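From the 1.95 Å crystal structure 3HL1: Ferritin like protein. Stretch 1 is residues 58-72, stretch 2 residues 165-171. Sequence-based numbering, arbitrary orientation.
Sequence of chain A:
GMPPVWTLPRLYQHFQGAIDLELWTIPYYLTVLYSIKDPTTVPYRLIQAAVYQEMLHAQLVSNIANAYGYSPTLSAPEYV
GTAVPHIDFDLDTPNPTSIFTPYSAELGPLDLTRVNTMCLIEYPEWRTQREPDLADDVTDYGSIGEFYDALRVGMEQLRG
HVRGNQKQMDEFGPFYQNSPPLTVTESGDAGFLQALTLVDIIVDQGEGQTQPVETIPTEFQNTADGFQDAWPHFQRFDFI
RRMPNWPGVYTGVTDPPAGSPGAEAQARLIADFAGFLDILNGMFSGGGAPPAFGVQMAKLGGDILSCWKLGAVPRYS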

ATOM      1  N   ALA A  58       3.786   3.666   3.559  1.00 31.90           N
ATOM      2  CA  ALA A  58       3.914   4.804   2.643  1.00 29.92           C
ATOM      3  C   ALA A  58       4.826   5.880   3.229  1.00 32.06           C
ATOM      4  O   ALA A  58       5.740   6.371   2.550  1.00 31.86           O
ATOM      5  N   GLN A  59       4.571   6.259   4.478  1.00 31.37           N
ATOM      6  CA  GLN A  59       5.406   7.214   5.192  1.00 34.02           C
ATOM      7  C   GLN A  59       6.887   6.801   5.266  1.00 33.42           C
ATOM      8  O   GLN A  59       7.778   7.630   5.075  1.00 30.42           O
ATOM      9  N   LEU A  60       7.134   5.527   5.545  1.00 30.62           N
ATOM     10  CA  LEU A  60       8.497   5.000   5.687  1.00 27.88           C
ATOM     11  C   LEU A  60       9.221   5.036   4.386  1.00 29.18           C
ATOM     12  O   LEU A  60      10.428   5.376   4.349  1.00 29.78           O
ATOM     13  N   VAL A  61       8.529   4.672   3.310  1.00 29.25           N
ATOM     14  CA  VAL A  61       9.114   4.760   1.998  1.00 30.01           C
ATOM     15  C   VAL A  61       9.460   6.218   1.679  1.00 30.00           C
ATOM     16  O   VAL A  61      10.541   6.487   1.225  1.00 31.30           O
ATOM     17  N   SER A  62       8.550   7.154   1.945  1.00 28.09           N
ATOM     18  CA  SER A  62       8.850   8.570   1.739  1.00 30.67           C
ATOM     19  C   SER A  62      10.118   8.984   2.523  1.00 27.38           C
ATOM     20  O   SER A  62      10.982   9.714   2.035  1.00 26.53           O
ATOM     21  N   ASN A  63      10.214   8.538   3.762  1.00 28.13           N
ATOM     22  CA  ASN A  63      11.369   8.858   4.608  1.00 28.79           C
ATOM     23  C   ASN A  63      12.674   8.291   4.064  1.00 27.95           C
ATOM     24  O   ASN A  63      13.679   9.003   4.002  1.00 28.76           O
ATOM     25  N   ILE A  64      12.641   7.064   3.590  1.00 26.59           N
ATOM     26  CA  ILE A  64      13.824   6.457   2.984  1.00 28.46           C
ATOM     27  C   ILE A  64      14.196   7.222   1.698  1.00 27.54           C
ATOM     28  O   ILE A  64      15.340   7.578   1.481  1.00 25.74           O
ATOM     29  N   ALA A  65      13.221   7.412   0.814  1.00 28.82           N
ATOM     30  CA  ALA A  65      13.449   8.097  -0.464  1.00 25.01           C
ATOM     31  C   ALA A  65      14.007   9.491  -0.195  1.00 25.87           C
ATOM     32  O   ALA A  65      14.950   9.928  -0.859  1.00 26.35           O
ATOM     33  N   ASN A  66      13.384  10.224   0.714  1.00 27.01           N
ATOM     34  CA  ASN A  66      13.840  11.564   1.026  1.00 28.16           C
ATOM     35  C   ASN A  66      15.271  11.631   1.567  1.00 27.52           C
ATOM     36  O   ASN A  66      16.026  12.584   1.245  1.00 31.47           O
ATOM     37  N   ALA A  67      15.643  10.668   2.387  1.00 27.05           N
ATOM     38  CA  ALA A  67      17.022  10.563   2.871  1.00 28.30           C
ATOM     39  C   ALA A  67      18.020  10.441   1.705  1.00 26.61           C
ATOM     40  O   ALA A  67      19.125  10.990   1.802  1.00 25.24           O
ATOM     41  N   TYR A  68      17.628   9.751   0.614  1.00 26.69           N
ATOM     42  CA  TYR A  68      18.441   9.638  -0.593  1.00 26.30           C
ATOM     43  C   TYR A  68      18.275  10.819  -1.582  1.00 25.71           C
ATOM     44  O   TYR A  68      18.871  10.814  -2.652  1.00 27.17           O
ATOM     45  N   GLY A  69      17.444  11.784  -1.231  1.00 28.34           N
ATOM     46  CA  GLY A  69      17.241  13.002  -1.985  1.00 25.12           C
ATOM     47  C   GLY A  69      16.027  13.067  -2.909  1.00 26.19           C
ATOM     48  O   GLY A  69      15.909  13.993  -3.720  1.00 26.13           O
ATOM     49  N   TYR A  70      15.147  12.074  -2.839  1.00 25.84           N
ATOM     50  CA  TYR A  70      13.961  12.021  -3.675  1.00 26.48           C
ATOM     51  C   TYR A  70      12.670  12.175  -2.866  1.00 25.81           C
ATOM     52  O   TYR A  70      12.355  11.360  -2.040  1.00 27.39           O
ATOM     53  N   SER A  71      11.883  13.183  -3.171  1.00 28.62           N
ATOM     54  CA  SER A  71      10.537  13.329  -2.584  1.00 26.98           C
ATOM     55  C   SER A  71       9.533  12.642  -3.513  1.00 29.07           C
ATOM     56  O   SER A  71       9.362  13.050  -4.647  1.00 29.20           O
ATOM     57  N   PRO A  72       8.895  11.559  -3.053  1.00 27.72           N
ATOM     58  CA  PRO A  72       7.890  10.937  -3.935  1.00 28.41           C
ATOM     59  C   PRO A  72       6.615  11.788  -4.119  1.00 29.58           C
ATOM     60  O   PRO A  72       6.258  12.645  -3.282  1.00 27.32           O
ATOM     61  N   ASN A 165      18.022  13.703   8.486  1.00 31.84           N
ATOM     62  CA  ASN A 165      17.025  14.754   8.779  1.00 33.66           C
ATOM     63  C   ASN A 165      16.517  15.503   7.565  1.00 33.08           C
ATOM     64  O   ASN A 165      16.168  16.672   7.637  1.00 34.37           O
ATOM     65  N   GLN A 166      16.436  14.790   6.447  1.00 31.26           N
ATOM     66  CA  GLN A 166      16.133  15.403   5.180  1.00 30.67           C
ATOM     67  C   GLN A 166      14.717  15.126   4.789  1.00 28.54           C
ATOM     68  O   GLN A 166      14.416  14.021   4.322  1.00 27.43           O
ATOM     69  N   LYS A 167      13.847  16.125   4.972  1.00 27.25           N
ATOM     70  CA  LYS A 167      12.443  16.049   4.617  1.00 29.54           C
ATOM     71  C   LYS A 167      11.783  14.780   5.167  1.00 31.76           C
ATOM     72  O   LYS A 167      11.087  14.044   4.467  1.00 31.23           O
ATOM     73  N   GLN A 168      12.016  14.550   6.467  1.00 31.60           N
ATOM     74  CA  GLN A 168      11.481  13.382   7.152  1.00 32.06           C
ATOM     75  C   GLN A 168      10.119  13.710   7.758  1.00 34.76           C
ATOM     76  O   GLN A 168       9.878  14.830   8.192  1.00 34.18           O
HETATM   77  N   MSE A 169       9.280  12.703   7.823  1.00 34.22           N
HETATM   78  CA  MSE A 169       7.909  12.799   8.310  1.00 42.85           C
HETATM   79  C   MSE A 169       7.698  11.796   9.428  1.00 43.42           C
HETATM   80  O   MSE A 169       8.282  10.719   9.434  1.00 42.21           O
ATOM     81  N   ASP A 170       6.885  12.163  10.409  1.00 49.38           N
ATOM     82  CA  ASP A 170       6.581  11.248  11.519  1.00 51.57           C
ATOM     83  C   ASP A 170       5.157  11.469  12.081  1.00 53.99           C
ATOM     84  O   ASP A 170       4.979  12.164  13.069  1.00 49.51           O
ATOM     85  N   GLU A 171       4.170  10.882  11.402  1.00 57.90           N
ATOM     86  CA  GLU A 171       2.765  10.863  11.810  1.00 61.01           C
ATOM     87  C   GLU A 171       2.379   9.390  11.957  1.00 63.69           C
ATOM     88  O   GLU A 171       1.576   9.029  12.807  1.00 68.61           O
TER

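Stretch 1 carries the last turns of a helix and the loop that follows, and the irregular chain of stretch 2 lies along it, held mostly by amide side chains that bond to backbone. Asn 63 is the central clamp. Its CB points sideways, but chi1 m (-74°) and chi2 near -11° bring the amide to stretch 2, where it pairs with both backbone polar groups of Met 169: the N of Met 169 donates to OD1 of Asn 63 (2.8 Å), and ND2 of Asn 63 donates to the O of Met 169 (2.8 Å). A carboxamide suits this place because it offers a donor and an acceptor side by side.

One helical turn earlier, Gln 59 points toward stretch 2 with chi1 and chi2 both t. This extended chain carries OE1 of Gln 59 out to accept from the N of Glu 171 (2.9 Å).

The glutamines of stretch 2 work in the reverse direction. Gln 166, also t,t, extends to the helix end, where its NE2 donates to the O of Asn 66 (2.8 Å). Gln 168 is folded instead, m,m, and its NE2 thereby serves two carbonyls: the O of Asn 63 (3.0 Å) and, within its own stretch, the O of Gln 166 (2.9 Å).

Asn 66, chi1 m, points toward Lys 167; its OD1 lies 3.6 Å from CB of Lys 167 and accepts from OG of Ser 71 (2.7 Å). The lysine begins toward the helix, but its largely extended chain leads away.

Water 1 bridges the two stretches, its O donating to OD1 of Asn 63 (2.8 Å) and the O of Lys 167 (2.9 Å) and accepting from OG of Ser 62 (2.6 Å). Selenomethionine Met 169, all t, lies against the amides, its CB 3.6 Å from OD1 of Asn 63.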

ATOM      1  CB  ALA A  58       2.517   5.382   2.248  1.00 31.31           C
ATOM      2  CB  GLN A  59       4.861   7.433   6.614  1.00 34.00           C
ATOM      3  CG  GLN A  59       5.835   8.200   7.514  1.00 41.19           C
ATOM      4  CD  GLN A  59       5.268   8.491   8.870  1.00 41.53           C
ATOM      5  OE1 GLN A  59       4.308   9.259   8.988  1.00 50.65           O
ATOM      6  NE2 GLN A  59       5.856   7.882   9.914  1.00 54.93           N
ATOM      7  CB  LEU A  60       8.474   3.572   6.267  1.00 26.93           C
ATOM      8  CG  LEU A  60       7.890   3.448   7.707  1.00 32.58           C
ATOM      9  CD1 LEU A  60       8.064   2.011   8.218  1.00 34.41           C
ATOM     10  CD2 LEU A  60       8.530   4.428   8.634  1.00 31.85           C
ATOM     11  CB  VAL A  61       8.257   4.116   0.870  1.00 30.65           C
ATOM     12  CG1 VAL A  61       8.877   4.445  -0.503  1.00 33.33           C
ATOM     13  CG2 VAL A  61       8.179   2.591   1.038  1.00 30.07           C
ATOM     14  CB  SER A  62       7.676   9.455   2.186  1.00 29.46           C
ATOM     15  OG  SER A  62       7.997  10.836   1.979  1.00 31.01           O
ATOM     16  CB  ASN A  63      11.149   8.371   6.085  1.00 25.09           C
ATOM     17  CG  ASN A  63      10.170   9.228   6.830  1.00 28.46           C
ATOM     18  OD1 ASN A  63       9.775  10.318   6.358  1.00 35.59           O
ATOM     19  ND2 ASN A  63       9.770   8.761   8.062  1.00 28.05           N
ATOM     20  CB  ILE A  64      13.589   4.960   2.627  1.00 28.27           C
ATOM     21  CG1 ILE A  64      13.329   4.118   3.895  1.00 31.93           C
ATOM     22  CG2 ILE A  64      14.827   4.391   1.850  1.00 30.11           C
ATOM     23  CD1 ILE A  64      12.788   2.738   3.572  1.00 29.84           C
ATOM     24  CB  ALA A  65      12.145   8.170  -1.288  1.00 24.97           C
ATOM     25  CB  ASN A  66      12.868  12.340   1.943  1.00 26.46           C
ATOM     26  CG  ASN A  66      11.803  13.036   1.175  1.00 32.79           C
ATOM     27  OD1 ASN A  66      12.077  13.948   0.377  1.00 26.27           O
ATOM     28  ND2 ASN A  66      10.571  12.577   1.339  1.00 24.41           N
ATOM     29  CB  ALA A  67      17.195   9.387   3.779  1.00 27.57           C
ATOM     30  CB  TYR A  68      18.147   8.330  -1.324  1.00 28.13           C
ATOM     31  CG  TYR A  68      18.783   7.131  -0.691  1.00 29.32           C
ATOM     32  CD1 TYR A  68      18.247   6.541   0.458  1.00 30.28           C
ATOM     33  CD2 TYR A  68      19.940   6.562  -1.237  1.00 27.12           C
ATOM     34  CE1 TYR A  68      18.821   5.415   1.027  1.00 32.95           C
ATOM     35  CE2 TYR A  68      20.535   5.435  -0.645  1.00 27.10           C
ATOM     36  CZ  TYR A  68      19.959   4.871   0.475  1.00 28.71           C
ATOM     37  OH  TYR A  68      20.550   3.772   1.075  1.00 30.18           O
ATOM     38  CB  TYR A  70      13.902  10.689  -4.422  1.00 24.64           C
ATOM     39  CG  TYR A  70      12.728  10.500  -5.345  1.00 26.23           C
ATOM     40  CD1 TYR A  70      12.702  11.106  -6.602  1.00 31.55           C
ATOM     41  CD2 TYR A  70      11.654   9.724  -4.972  1.00 27.49           C
ATOM     42  CE1 TYR A  70      11.632  10.938  -7.471  1.00 28.42           C
ATOM     43  CE2 TYR A  70      10.570   9.520  -5.832  1.00 25.47           C
ATOM     44  CZ  TYR A  70      10.548  10.148  -7.063  1.00 26.16           C
ATOM     45  OH  TYR A  70       9.470  10.008  -7.921  1.00 27.06           O
ATOM     46  CB  SER A  71      10.160  14.808  -2.424  1.00 29.12           C
ATOM     47  OG  SER A  71      10.996  15.491  -1.535  1.00 28.77           O
ATOM     48  CB  PRO A  72       7.509   9.648  -3.213  1.00 28.43           C
ATOM     49  CG  PRO A  72       8.457   9.496  -2.077  1.00 38.20           C
ATOM     50  CD  PRO A  72       9.028  10.838  -1.771  1.00 26.28           C
ATOM     51  CB  ASN A 165      17.591  15.728   9.826  1.00 32.86           C
ATOM     52  CG  ASN A 165      17.861  15.042  11.133  1.00 33.07           C
ATOM     53  OD1 ASN A 165      17.015  14.294  11.625  1.00 35.56           O
ATOM     54  ND2 ASN A 165      19.043  15.256  11.687  1.00 35.08           N
ATOM     55  CB  GLN A 166      17.092  14.871   4.099  1.00 31.50           C
ATOM     56  CG  GLN A 166      16.955  15.640   2.771  1.00 30.43           C
ATOM     57  CD  GLN A 166      18.139  15.424   1.872  1.00 37.05           C
ATOM     58  OE1 GLN A 166      18.969  16.321   1.715  1.00 28.58           O
ATOM     59  NE2 GLN A 166      18.241  14.215   1.280  1.00 27.98           N
ATOM     60  CB  LYS A 167      12.302  16.212   3.114  1.00 27.37           C
ATOM     61  CG  LYS A 167      12.921  17.491   2.563  1.00 31.92           C
ATOM     62  CD  LYS A 167      12.632  17.638   1.077  1.00 30.87           C
ATOM     63  CE  LYS A 167      13.020  18.951   0.537  1.00 36.87           C
ATOM     64  NZ  LYS A 167      14.457  19.070   0.557  1.00 49.21           N
ATOM     65  CB  GLN A 168      12.417  12.912   8.253  1.00 32.02           C
ATOM     66  CG  GLN A 168      13.757  12.491   7.793  1.00 31.83           C
ATOM     67  CD  GLN A 168      13.698  11.280   6.932  1.00 30.29           C
ATOM     68  OE1 GLN A 168      13.508  10.171   7.414  1.00 28.86           O
ATOM     69  NE2 GLN A 168      13.885  11.473   5.644  1.00 29.40           N
HETATM   70  CB  MSE A 169       6.996  12.501   7.139  1.00 40.76           C
HETATM   71  CG  MSE A 169       5.560  12.499   7.368  1.00 46.59           C
HETATM   72 SE   MSE A 169       4.854  12.203   5.590  0.75 49.61          SE
HETATM   73  CE  MSE A 169       3.187  11.482   6.133  1.00 49.85           C
ATOM     74  CB  ASP A 170       7.674  11.367  12.610  1.00 49.81           C
ATOM     75  CG  ASP A 170       7.682  10.162  13.582  1.00 60.22           C
ATOM     76  OD1 ASP A 170       7.109   9.083  13.250  1.00 68.92           O
ATOM     77  OD2 ASP A 170       8.271  10.290  14.684  1.00 62.01           O
ATOM     78  CB  GLU A 171       1.884  11.523  10.754  1.00 61.77           C
ATOM     79  CG  GLU A 171       2.386  12.905  10.239  1.00 69.14           C
ATOM     80  CD  GLU A 171       2.187  14.091  11.236  1.00 72.25           C
ATOM     81  OE1 GLU A 171       1.090  14.233  11.833  1.00 74.12           O
ATOM     82  OE2 GLU A 171       3.124  14.910  11.397  1.00 62.61           O
TER
HETATM   83  O   HOH W   1       9.257  11.829   4.049  1.00 26.65           O